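Local coordinates for diaminobutyrate-pyruvate transaminase and L-2,4-diaminobutyrate decarboxylase (PDB 2QMA), which probably uses pyridoxal 5'-phosphate to decarboxylate L-2,4-diaminobutyrate in this C-terminal domain of a longer protein that also carries an aminotransferase part, at residues K76-P79 and L80-I84; T139-E142 and Q143-N147; A420-L424 and S425-F429. All coordinates share one frame; numbering follows the deposited sequence.

Contact 1: K76-P79 and L80-I84; sequences KNAP and LKSVI
Ser82 turns its hydroxyl back onto Pro79, where Pro79, the N-cap, leads into the first turn of helix 80-92. The hydroxyl sits between the backbone N and the carbonyl carbon of its own residue (chi1 72°), which swings OG down to the start of the turn. There it donates to the carbonyl oxygen, with Ser82 OG 3.0 Å from Pro79 O, arriving 17° off the carbonyl plane. Val83 N reaches the same oxygen in that plane at 3.2 Å from Pro79 O, with the N-H pointing at it at 159°. This is the first i to i+4 bond of the helix. A weak bond from Ser82 N adds to the grip, and together they fix the carbonyl against the turn.

The CG-CD edge of the proline ring lies alongside the hydroxyl: Pro79 CG and CD are each 3.6 Å from Ser82 OG. Ala78 completes the patch. Its methyl points at the helix, with Ala78 CB 3.6 Å from Ser82 OG and 3.9 Å from Val83 CG2, the valine branch that lies beside its own backbone N.

Further back, Lys76 forms a salt bridge with Asp86, two residues past Ile84 on the same helix, and a hydrogen bond with Gln385 of the second subunit. The loop 76-79 leads into helix 80-92, whose Leu80, Lys81 and Ile84 pack on helix 32-51. Across the dimer interface Ala78 O takes a hydrogen bond from Asn386 of the second subunit, and Val83 and Ile84 rest on Gln385 and Met382 of that subunit's helix 377-386.

Contact 2: T139-E142 and Q143-N147; sequences TYVE and QKVVN. With EDO (1,2-ethanediol), chain C.
Residues 139-142 and 143-147 meet as successive turns within helix 136-152, a partly buried helix packed against strand 160-164 and helix 377-386 of its own chain and also touching the second subunit. Four i to i+4 backbone bonds join the turns, from Gln143 N, Lys144 N, Val145 N and Val146 N back to the carbonyls of Thr139, Tyr140, Val141 and Glu142; Val146 N to Glu142 O is 2.9 Å with an N-H angle of 163°.

The valines lie along this ladder. Val145 CG2, the branch beside its own backbone N, comes down to 3.4 Å from Val141 O, and it faces Val141 CG1 only loosely at 4.5 Å. Val146 repeats the pose, its CG2 being 3.4 Å from Glu142 O. Both valines continue onto Phe163 of strand 160-164, outermost within this chain in the mixed seven-stranded sheet that, in this family of pyridoxal-phosphate enzymes, forms the core of the large domain. Glu142 is buried there too. Its CG is anti to the backbone N (chi1 -175°) and the chain runs out straight, carrying the carboxylate to a salt bridge with Lys373 and a hydrogen bond from Phe163 N.

Lys144 leaves from another side of the helix. Its CB is 3.3 Å from Tyr140 O, and the chain then bends at chi2 (55°), bringing the amine to a 1,2-ethanediol probably left from crystallisation. Lys144 NZ bonds both hydroxyl oxygens of the diol, at 2.9 Å from O1 and 2.7 Å from O2, and it also donates to Asn69 O of the second subunit.

Contact 3: A420-L424 and S425-F429; sequences AEPSL and STVLF
Pro422 faces strand residues Thr426 and Val427 across a reversal of the chain, and its ring can be followed outward. CB, the first atom, lies against the backbone, with Pro422 CB 3.4 Å from Thr426 O. CG, next round the ring, is 4.0 Å from Thr426 O and grazes the methyl Val427 CG2 at 4.5 Å. The ring also rests on Thr403 and Ala407 of helix 389-411.

Two waters bridge the two arms, which run back at 166° to each other. One takes the N-H of Ser423 and donates to Thr426 O, 2.7 Å away, so the oxygen that Pro422 CB touches also accepts from a water. The other accepts from Leu428 N at 3.0 Å and donates to Ala420 O. Near this second bridge Ala420 CB meets Leu428 CD1 at 4.2 Å.

At the bend Ser425 turns away, its OG bonded with Tyr297 OH and Ile472 O. Its side chain is about 9 Å from that of Lys325, the lysine predicted to carry the cofactor, which is not attached here.

With this link, strands 416-418 and 426-431 form a beta hairpin, adjacent and antiparallel in the four-stranded sheet. Strand 426-431 pairs on its other side with strand 465-471, where Phe429 meets Phe470 edge-to-face, and helix 389-411 also touches Ser425 and Val427 through Thr403.

Overall arrangement
From the N terminus, contact 1 comes first, where the loop after helix 61-69 turns into helix 80-92 far out from the chain's centre. Contact 2 follows within helix 136-152 and closes no loop; it lies beside the edge of the seven-stranded sheet. Contact 3 closes the connection between strands 416-418 and 426-431 of the four-stranded sheet. The three are in series, neither nesting nor crossing, and none touches another: nearest atoms are about 27 Å apart for contacts 1 and 2 and about 21 Å for 2 and 3. Contacts 1 and 2 both reach the second subunit, whereas contact 3 stays within its own chain, across the chain's centre from the other two.

Contact 1: K76-P79 and L80-I84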
ATOM      1  N   LYS A  76      -6.053 -15.510  24.305  1.00 22.47           N
ATOM      2  CA  LYS A  76      -6.720 -16.543  23.513  1.00 21.80           C
ATOM      3  C   LYS A  76      -5.705 -17.610  23.136  1.00 21.70           C
ATOM      4  O   LYS A  76      -5.839 -18.747  23.568  1.00 20.94           O
ATOM      5  CB  LYS A  76      -7.388 -15.948  22.278  1.00 22.53           C
ATOM      6  CG  LYS A  76      -8.247 -16.935  21.520  1.00 23.48           C
ATOM      7  CD  LYS A  76      -9.176 -16.163  20.604  1.00 23.88           C
ATOM      8  CE  LYS A  76     -10.028 -17.109  19.789  1.00 24.68           C
ATOM      9  NZ  LYS A  76     -11.066 -16.329  19.036  1.00 26.35           N
ATOM     10  N   ASN A  77      -4.674 -17.221  22.368  1.00 21.78           N
ATOM     11  CA  ASN A  77      -3.577 -18.116  21.941  1.00 21.79           C
ATOM     12  C   ASN A  77      -4.057 -19.482  21.439  1.00 22.19           C
ATOM     13  O   ASN A  77      -3.558 -20.530  21.878  1.00 21.92           O
ATOM     14  CB  ASN A  77      -2.529 -18.244  23.067  1.00 22.10           C
ATOM     15  CG  ASN A  77      -2.074 -16.886  23.583  1.00 22.83           C
ATOM     16  OD1 ASN A  77      -2.019 -15.928  22.812  1.00 25.92           O
ATOM     17  ND2 ASN A  77      -1.779 -16.787  24.892  1.00 20.79           N
ATOM     18  N   ALA A  78      -5.038 -19.446  20.529  1.00 21.71           N
ATOM     19  CA  ALA A  78      -5.692 -20.647  20.002  1.00 21.69           C
ATOM     20  C   ALA A  78      -4.974 -21.225  18.773  1.00 21.12           C
ATOM     21  O   ALA A  78      -4.224 -20.504  18.097  1.00 21.00           O
ATOM     22  CB  ALA A  78      -7.186 -20.341  19.671  1.00 21.59           C
ATOM     23  N   PRO A  79      -5.216 -22.525  18.468  1.00 20.74           N
ATOM     24  CA  PRO A  79      -4.621 -23.103  17.265  1.00 19.50           C
ATOM     25  C   PRO A  79      -5.113 -22.368  16.030  1.00 18.45           C
ATOM     26  O   PRO A  79      -6.264 -21.892  15.986  1.00 17.23           O
ATOM     27  CB  PRO A  79      -5.123 -24.556  17.251  1.00 19.77           C
ATOM     28  CG  PRO A  79      -6.192 -24.647  18.301  1.00 21.28           C
ATOM     29  CD  PRO A  79      -6.040 -23.493  19.228  1.00 20.25           C
ATOM     30  N   LEU A  80      -4.238 -22.284  15.035  1.00 18.43           N
ATOM     31  CA  LEU A  80      -4.466 -21.386  13.882  1.00 18.47           C
ATOM     32  C   LEU A  80      -5.749 -21.775  13.144  1.00 18.73           C
ATOM     33  O   LEU A  80      -6.534 -20.914  12.758  1.00 19.42           O
ATOM     34  CB  LEU A  80      -3.261 -21.380  12.933  1.00 18.12           C
ATOM     35  CG  LEU A  80      -3.357 -20.507  11.662  1.00 17.88           C
ATOM     36  CD1 LEU A  80      -3.973 -19.152  11.976  1.00 18.99           C
ATOM     37  CD2 LEU A  80      -1.977 -20.325  11.067  1.00 18.26           C
ATOM     38  N   LYS A  81      -5.969 -23.066  12.950  1.00 19.15           N
ATOM     39  CA  LYS A  81      -7.164 -23.491  12.238  1.00 19.71           C
ATOM     40  C   LYS A  81      -8.458 -23.038  12.931  1.00 19.87           C
ATOM     41  O   LYS A  81      -9.419 -22.683  12.249  1.00 20.05           O
ATOM     42  CB  LYS A  81      -7.147 -25.008  11.983  1.00 19.95           C
ATOM     43  CG  LYS A  81      -6.199 -25.441  10.867  1.00 18.29           C
ATOM     44  CD  LYS A  81      -5.990 -26.961  10.816  1.00 21.08           C
ATOM     45  CE  LYS A  81      -4.861 -27.287   9.837  1.00 22.57           C
ATOM     46  NZ  LYS A  81      -4.937 -28.708   9.384  1.00 24.10           N
ATOM     47  N   SER A  82      -8.494 -23.031  14.268  1.00 20.22           N
ATOM     48  CA  SER A  82      -9.709 -22.559  14.968  1.00 20.48           C
ATOM     49  C   SER A  82      -9.895 -21.036  14.808  1.00 19.72           C
ATOM     50  O   SER A  82     -11.021 -20.557  14.674  1.00 19.09           O
ATOM     51  CB  SER A  82      -9.816 -23.047  16.428  1.00 21.03           C
ATOM     52  OG  SER A  82      -8.893 -22.425  17.306  1.00 24.75           O
ATOM     53  N   VAL A  83      -8.786 -20.299  14.803  1.00 18.07           N
ATOM     54  CA  VAL A  83      -8.817 -18.854  14.600  1.00 17.66           C
ATOM     55  C   VAL A  83      -9.347 -18.547  13.195  1.00 17.79           C
ATOM     56  O   VAL A  83     -10.147 -17.610  13.012  1.00 17.41           O
ATOM     57  CB  VAL A  83      -7.429 -18.223  14.781  1.00 16.40           C
ATOM     58  CG1 VAL A  83      -7.493 -16.719  14.455  1.00 16.68           C
ATOM     59  CG2 VAL A  83      -6.877 -18.454  16.237  1.00 15.34           C
ATOM     60  N   ILE A  84      -8.891 -19.339  12.219  1.00 17.96           N
ATOM     61  CA  ILE A  84      -9.392 -19.265  10.853  1.00 17.74           C
ATOM     62  C   ILE A  84     -10.905 -19.515  10.842  1.00 18.17           C
ATOM     63  O   ILE A  84     -11.631 -18.828  10.145  1.00 17.77           O
ATOM     64  CB  ILE A  84      -8.675 -20.271   9.911  1.00 18.25           C
ATOM     65  CG1 ILE A  84      -7.255 -19.772   9.591  1.00 16.88           C
ATOM     66  CG2 ILE A  84      -9.439 -20.453   8.613  1.00 16.25           C
ATOM     67  CD1 ILE A  84      -6.321 -20.880   9.099  1.00 20.89           C
TER

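Contact 2: T139-E142 and Q143-N147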
ATOM      1  N   THR A 139      11.489  -8.027  -9.056  1.00 14.22           N
ATOM      2  CA  THR A 139      11.892  -6.735  -9.646  1.00 14.52           C
ATOM      3  C   THR A 139      11.710  -6.767 -11.150  1.00 13.77           C
ATOM      4  O   THR A 139      11.197  -5.819 -11.733  1.00 11.70           O
ATOM      5  CB  THR A 139      13.326  -6.396  -9.281  1.00 13.96           C
ATOM      6  OG1 THR A 139      13.355  -6.078  -7.878  1.00 18.37           O
ATOM      7  CG2 THR A 139      13.805  -5.202 -10.098  1.00 16.99           C
ATOM      8  N   TYR A 140      12.119  -7.874 -11.771  1.00 13.32           N
ATOM      9  CA  TYR A 140      12.044  -7.969 -13.217  1.00 14.70           C
ATOM     10  C   TYR A 140      10.596  -8.154 -13.679  1.00 14.58           C
ATOM     11  O   TYR A 140      10.222  -7.611 -14.714  1.00 15.06           O
ATOM     12  CB  TYR A 140      12.915  -9.111 -13.708  1.00 15.87           C
ATOM     13  CG  TYR A 140      14.385  -8.963 -13.442  1.00 16.12           C
ATOM     14  CD1 TYR A 140      15.073  -7.792 -13.768  1.00 17.47           C
ATOM     15  CD2 TYR A 140      15.111 -10.027 -12.905  1.00 18.48           C
ATOM     16  CE1 TYR A 140      16.445  -7.695 -13.544  1.00 18.49           C
ATOM     17  CE2 TYR A 140      16.481  -9.933 -12.699  1.00 16.37           C
ATOM     18  CZ  TYR A 140      17.128  -8.782 -13.000  1.00 16.98           C
ATOM     19  OH  TYR A 140      18.488  -8.713 -12.770  1.00 17.88           O
ATOM     20  N   VAL A 141       9.793  -8.898 -12.903  1.00 14.35           N
ATOM     21  CA  VAL A 141       8.350  -9.039 -13.179  1.00 14.08           C
ATOM     22  C   VAL A 141       7.687  -7.664 -13.216  1.00 13.81           C
ATOM     23  O   VAL A 141       7.017  -7.343 -14.191  1.00 12.80           O
ATOM     24  CB  VAL A 141       7.627  -9.970 -12.176  1.00 14.18           C
ATOM     25  CG1 VAL A 141       6.089  -9.889 -12.295  1.00 15.06           C
ATOM     26  CG2 VAL A 141       8.133 -11.466 -12.364  1.00 14.12           C
ATOM     27  N   GLU A 142       7.875  -6.874 -12.149  1.00 13.75           N
ATOM     28  CA  GLU A 142       7.350  -5.499 -12.109  1.00 13.53           C
ATOM     29  C   GLU A 142       7.806  -4.678 -13.345  1.00 13.95           C
ATOM     30  O   GLU A 142       6.965  -4.034 -14.015  1.00 13.89           O
ATOM     31  CB  GLU A 142       7.719  -4.758 -10.811  1.00 13.20           C
ATOM     32  CG  GLU A 142       7.015  -3.398 -10.808  1.00 16.57           C
ATOM     33  CD  GLU A 142       7.022  -2.634  -9.519  1.00 22.35           C
ATOM     34  OE1 GLU A 142       6.758  -3.215  -8.440  1.00 22.08           O
ATOM     35  OE2 GLU A 142       7.222  -1.399  -9.626  1.00 27.46           O
ATOM     36  N   GLN A 143       9.114  -4.676 -13.655  1.00 13.70           N
ATOM     37  CA  GLN A 143       9.566  -3.892 -14.806  1.00 14.75           C
ATOM     38  C   GLN A 143       8.936  -4.364 -16.144  1.00 14.32           C
ATOM     39  O   GLN A 143       8.575  -3.560 -16.994  1.00 14.87           O
ATOM     40  CB  GLN A 143      11.087  -3.860 -14.915  1.00 14.15           C
ATOM     41  CG  GLN A 143      11.567  -2.806 -15.948  1.00 16.86           C
ATOM     42  CD  GLN A 143      11.287  -1.347 -15.516  1.00 19.07           C
ATOM     43  OE1 GLN A 143      11.671  -0.929 -14.432  1.00 18.03           O
ATOM     44  NE2 GLN A 143      10.617  -0.583 -16.381  1.00 17.34           N
ATOM     45  N   LYS A 144       8.825  -5.668 -16.309  1.00 13.81           N
ATOM     46  CA  LYS A 144       8.194  -6.292 -17.483  1.00 14.01           C
ATOM     47  C   LYS A 144       6.751  -5.758 -17.656  1.00 13.82           C
ATOM     48  O   LYS A 144       6.352  -5.371 -18.763  1.00 13.07           O
ATOM     49  CB  LYS A 144       8.184  -7.827 -17.292  1.00 13.62           C
ATOM     50  CG  LYS A 144       7.323  -8.649 -18.264  1.00 14.01           C
ATOM     51  CD  LYS A 144       7.627  -8.404 -19.749  1.00 15.93           C
ATOM     52  CE  LYS A 144       7.003  -9.527 -20.598  1.00 14.48           C
ATOM     53  NZ  LYS A 144       7.051  -9.264 -22.096  1.00 16.19           N
ATOM     54  N   VAL A 145       5.976  -5.806 -16.559  1.00 14.75           N
ATOM     55  CA  VAL A 145       4.565  -5.378 -16.574  1.00 14.84           C
ATOM     56  C   VAL A 145       4.513  -3.874 -16.869  1.00 15.83           C
ATOM     57  O   VAL A 145       3.663  -3.406 -17.659  1.00 15.50           O
ATOM     58  CB  VAL A 145       3.850  -5.693 -15.228  1.00 15.21           C
ATOM     59  CG1 VAL A 145       2.495  -4.972 -15.125  1.00 13.46           C
ATOM     60  CG2 VAL A 145       3.702  -7.185 -14.982  1.00 13.27           C
ATOM     61  N   VAL A 146       5.425  -3.118 -16.238  1.00 15.67           N
ATOM     62  CA  VAL A 146       5.500  -1.662 -16.482  1.00 14.95           C
ATOM     63  C   VAL A 146       5.778  -1.376 -17.973  1.00 15.40           C
ATOM     64  O   VAL A 146       5.137  -0.504 -18.588  1.00 13.84           O
ATOM     65  CB  VAL A 146       6.550  -0.953 -15.564  1.00 14.43           C
ATOM     66  CG1 VAL A 146       6.853   0.442 -16.120  1.00 17.05           C
ATOM     67  CG2 VAL A 146       5.984  -0.787 -14.138  1.00 13.20           C
ATOM     68  N   ASN A 147       6.776  -2.073 -18.525  1.00 14.91           N
ATOM     69  CA  ASN A 147       7.141  -1.911 -19.936  1.00 16.48           C
ATOM     70  C   ASN A 147       5.965  -2.225 -20.847  1.00 15.69           C
ATOM     71  O   ASN A 147       5.697  -1.501 -21.817  1.00 16.43           O
ATOM     72  CB  ASN A 147       8.328  -2.821 -20.305  1.00 15.44           C
ATOM     73  CG  ASN A 147       9.641  -2.383 -19.667  1.00 17.50           C
ATOM     74  OD1 ASN A 147      10.594  -3.151 -19.677  1.00 19.43           O
ATOM     75  ND2 ASN A 147       9.704  -1.158 -19.132  1.00 14.44           N
TER
HETATM   76  C1  EDO C 961       8.234  -5.945 -23.205  1.00 25.06           C
HETATM   77  O1  EDO C 961       8.882  -7.018 -22.474  1.00 24.73           O
HETATM   78  C2  EDO C 961       6.800  -5.672 -22.759  1.00 24.75           C
HETATM   79  O2  EDO C 961       5.997  -6.850 -22.836  1.00 24.89           O

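Contact 3: A420-L424 and S425-F429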
ATOM      1  N   ALA A 420     -29.165  10.617 -15.896  1.00 24.87           N
ATOM      2  CA  ALA A 420     -28.074  10.934 -16.837  1.00 24.98           C
ATOM      3  C   ALA A 420     -27.952   9.853 -17.898  1.00 25.49           C
ATOM      4  O   ALA A 420     -28.320   8.688 -17.676  1.00 24.64           O
ATOM      5  CB  ALA A 420     -26.732  11.110 -16.094  1.00 25.47           C
ATOM      6  N   GLU A 421     -27.464  10.236 -19.073  1.00 25.29           N
ATOM      7  CA  GLU A 421     -27.208   9.247 -20.095  1.00 25.80           C
ATOM      8  C   GLU A 421     -25.833   8.722 -19.748  1.00 25.68           C
ATOM      9  O   GLU A 421     -24.925   9.526 -19.481  1.00 26.68           O
ATOM     10  CB  GLU A 421     -27.250   9.868 -21.504  1.00 25.79           C
ATOM     11  CG  GLU A 421     -28.648  10.327 -21.980  1.00 25.81           C
ATOM     12  CD  GLU A 421     -29.721   9.239 -21.953  1.00 29.79           C
ATOM     13  OE1 GLU A 421     -29.390   8.031 -22.102  1.00 29.85           O
ATOM     14  OE2 GLU A 421     -30.913   9.603 -21.766  1.00 30.24           O
ATOM     15  N   PRO A 422     -25.657   7.376 -19.727  1.00 24.98           N
ATOM     16  CA  PRO A 422     -24.371   6.837 -19.259  1.00 24.42           C
ATOM     17  C   PRO A 422     -23.217   7.136 -20.203  1.00 24.13           C
ATOM     18  O   PRO A 422     -23.436   7.286 -21.398  1.00 24.33           O
ATOM     19  CB  PRO A 422     -24.608   5.318 -19.219  1.00 24.27           C
ATOM     20  CG  PRO A 422     -26.083   5.126 -19.316  1.00 25.28           C
ATOM     21  CD  PRO A 422     -26.606   6.306 -20.083  1.00 24.88           C
ATOM     22  N   SER A 423     -22.000   7.178 -19.662  1.00 24.07           N
ATOM     23  CA  SER A 423     -20.785   7.425 -20.451  1.00 23.79           C
ATOM     24  C   SER A 423     -19.798   6.279 -20.327  1.00 22.93           C
ATOM     25  O   SER A 423     -18.914   6.090 -21.165  1.00 22.98           O
ATOM     26  CB  SER A 423     -20.136   8.741 -20.021  1.00 24.54           C
ATOM     27  OG  SER A 423     -21.074   9.815 -20.204  1.00 28.71           O
ATOM     28  N   LEU A 424     -19.951   5.472 -19.291  1.00 21.57           N
ATOM     29  CA  LEU A 424     -19.047   4.344 -19.125  1.00 20.59           C
ATOM     30  C   LEU A 424     -19.846   3.163 -18.587  1.00 19.88           C
ATOM     31  O   LEU A 424     -20.631   2.563 -19.333  1.00 18.56           O
ATOM     32  CB  LEU A 424     -17.837   4.707 -18.238  1.00 20.28           C
ATOM     33  CG  LEU A 424     -16.486   4.123 -18.702  1.00 22.06           C
ATOM     34  CD1 LEU A 424     -15.350   4.924 -18.135  1.00 22.45           C
ATOM     35  CD2 LEU A 424     -16.356   2.635 -18.291  1.00 24.81           C
ATOM     36  N   SER A 425     -19.654   2.828 -17.321  1.00 19.10           N
ATOM     37  CA  SER A 425     -20.441   1.716 -16.739  1.00 19.66           C
ATOM     38  C   SER A 425     -21.256   2.105 -15.504  1.00 20.15           C
ATOM     39  O   SER A 425     -21.690   1.213 -14.724  1.00 19.51           O
ATOM     40  CB  SER A 425     -19.554   0.484 -16.494  1.00 20.24           C
ATOM     41  OG  SER A 425     -18.726   0.618 -15.345  1.00 20.61           O
ATOM     42  N   THR A 426     -21.483   3.415 -15.323  1.00 19.61           N
ATOM     43  CA  THR A 426     -22.359   3.880 -14.243  1.00 20.12           C
ATOM     44  C   THR A 426     -23.767   4.233 -14.765  1.00 20.82           C
ATOM     45  O   THR A 426     -23.950   4.645 -15.938  1.00 19.81           O
ATOM     46  CB  THR A 426     -21.781   5.112 -13.428  1.00 20.17           C
ATOM     47  OG1 THR A 426     -21.720   6.274 -14.270  1.00 21.12           O
ATOM     48  CG2 THR A 426     -20.402   4.815 -12.851  1.00 18.86           C
ATOM     49  N   VAL A 427     -24.756   4.094 -13.882  1.00 20.39           N
ATOM     50  CA  VAL A 427     -26.103   4.517 -14.196  1.00 21.24           C
ATOM     51  C   VAL A 427     -26.626   5.356 -13.027  1.00 20.97           C
ATOM     52  O   VAL A 427     -26.536   4.947 -11.890  1.00 21.37           O
ATOM     53  CB  VAL A 427     -27.025   3.305 -14.468  1.00 21.37           C
ATOM     54  CG1 VAL A 427     -28.484   3.751 -14.701  1.00 22.91           C
ATOM     55  CG2 VAL A 427     -26.532   2.529 -15.674  1.00 21.71           C
ATOM     56  N   LEU A 428     -27.193   6.518 -13.348  1.00 20.97           N
ATOM     57  CA  LEU A 428     -27.674   7.473 -12.367  1.00 20.11           C
ATOM     58  C   LEU A 428     -29.177   7.656 -12.526  1.00 20.23           C
ATOM     59  O   LEU A 428     -29.675   8.005 -13.606  1.00 19.37           O
ATOM     60  CB  LEU A 428     -26.918   8.816 -12.495  1.00 20.70           C
ATOM     61  CG  LEU A 428     -25.394   8.782 -12.289  1.00 19.12           C
ATOM     62  CD1 LEU A 428     -24.710  10.116 -12.591  1.00 25.11           C
ATOM     63  CD2 LEU A 428     -24.984   8.306 -10.866  1.00 23.97           C
ATOM     64  N   PHE A 429     -29.905   7.382 -11.444  1.00 21.17           N
ATOM     65  CA  PHE A 429     -31.358   7.323 -11.499  1.00 21.31           C
ATOM     66  C   PHE A 429     -31.929   7.439 -10.108  1.00 21.64           C
ATOM     67  O   PHE A 429     -31.203   7.513  -9.146  1.00 22.32           O
ATOM     68  CB  PHE A 429     -31.786   5.993 -12.130  1.00 21.60           C
ATOM     69  CG  PHE A 429     -31.582   4.799 -11.227  1.00 22.48           C
ATOM     70  CD1 PHE A 429     -32.673   4.218 -10.556  1.00 23.73           C
ATOM     71  CD2 PHE A 429     -30.319   4.251 -11.048  1.00 23.16           C
ATOM     72  CE1 PHE A 429     -32.505   3.104  -9.721  1.00 24.66           C
ATOM     73  CE2 PHE A 429     -30.133   3.124 -10.227  1.00 26.09           C
ATOM     74  CZ  PHE A 429     -31.234   2.559  -9.559  1.00 23.91           C
TER
HETATM   75  O   HOH W   1     -27.142   6.990 -16.288  1.00 30.05           O
HETATM   76  O   HOH W   2     -21.951   5.867 -17.201  1.00 25.82           O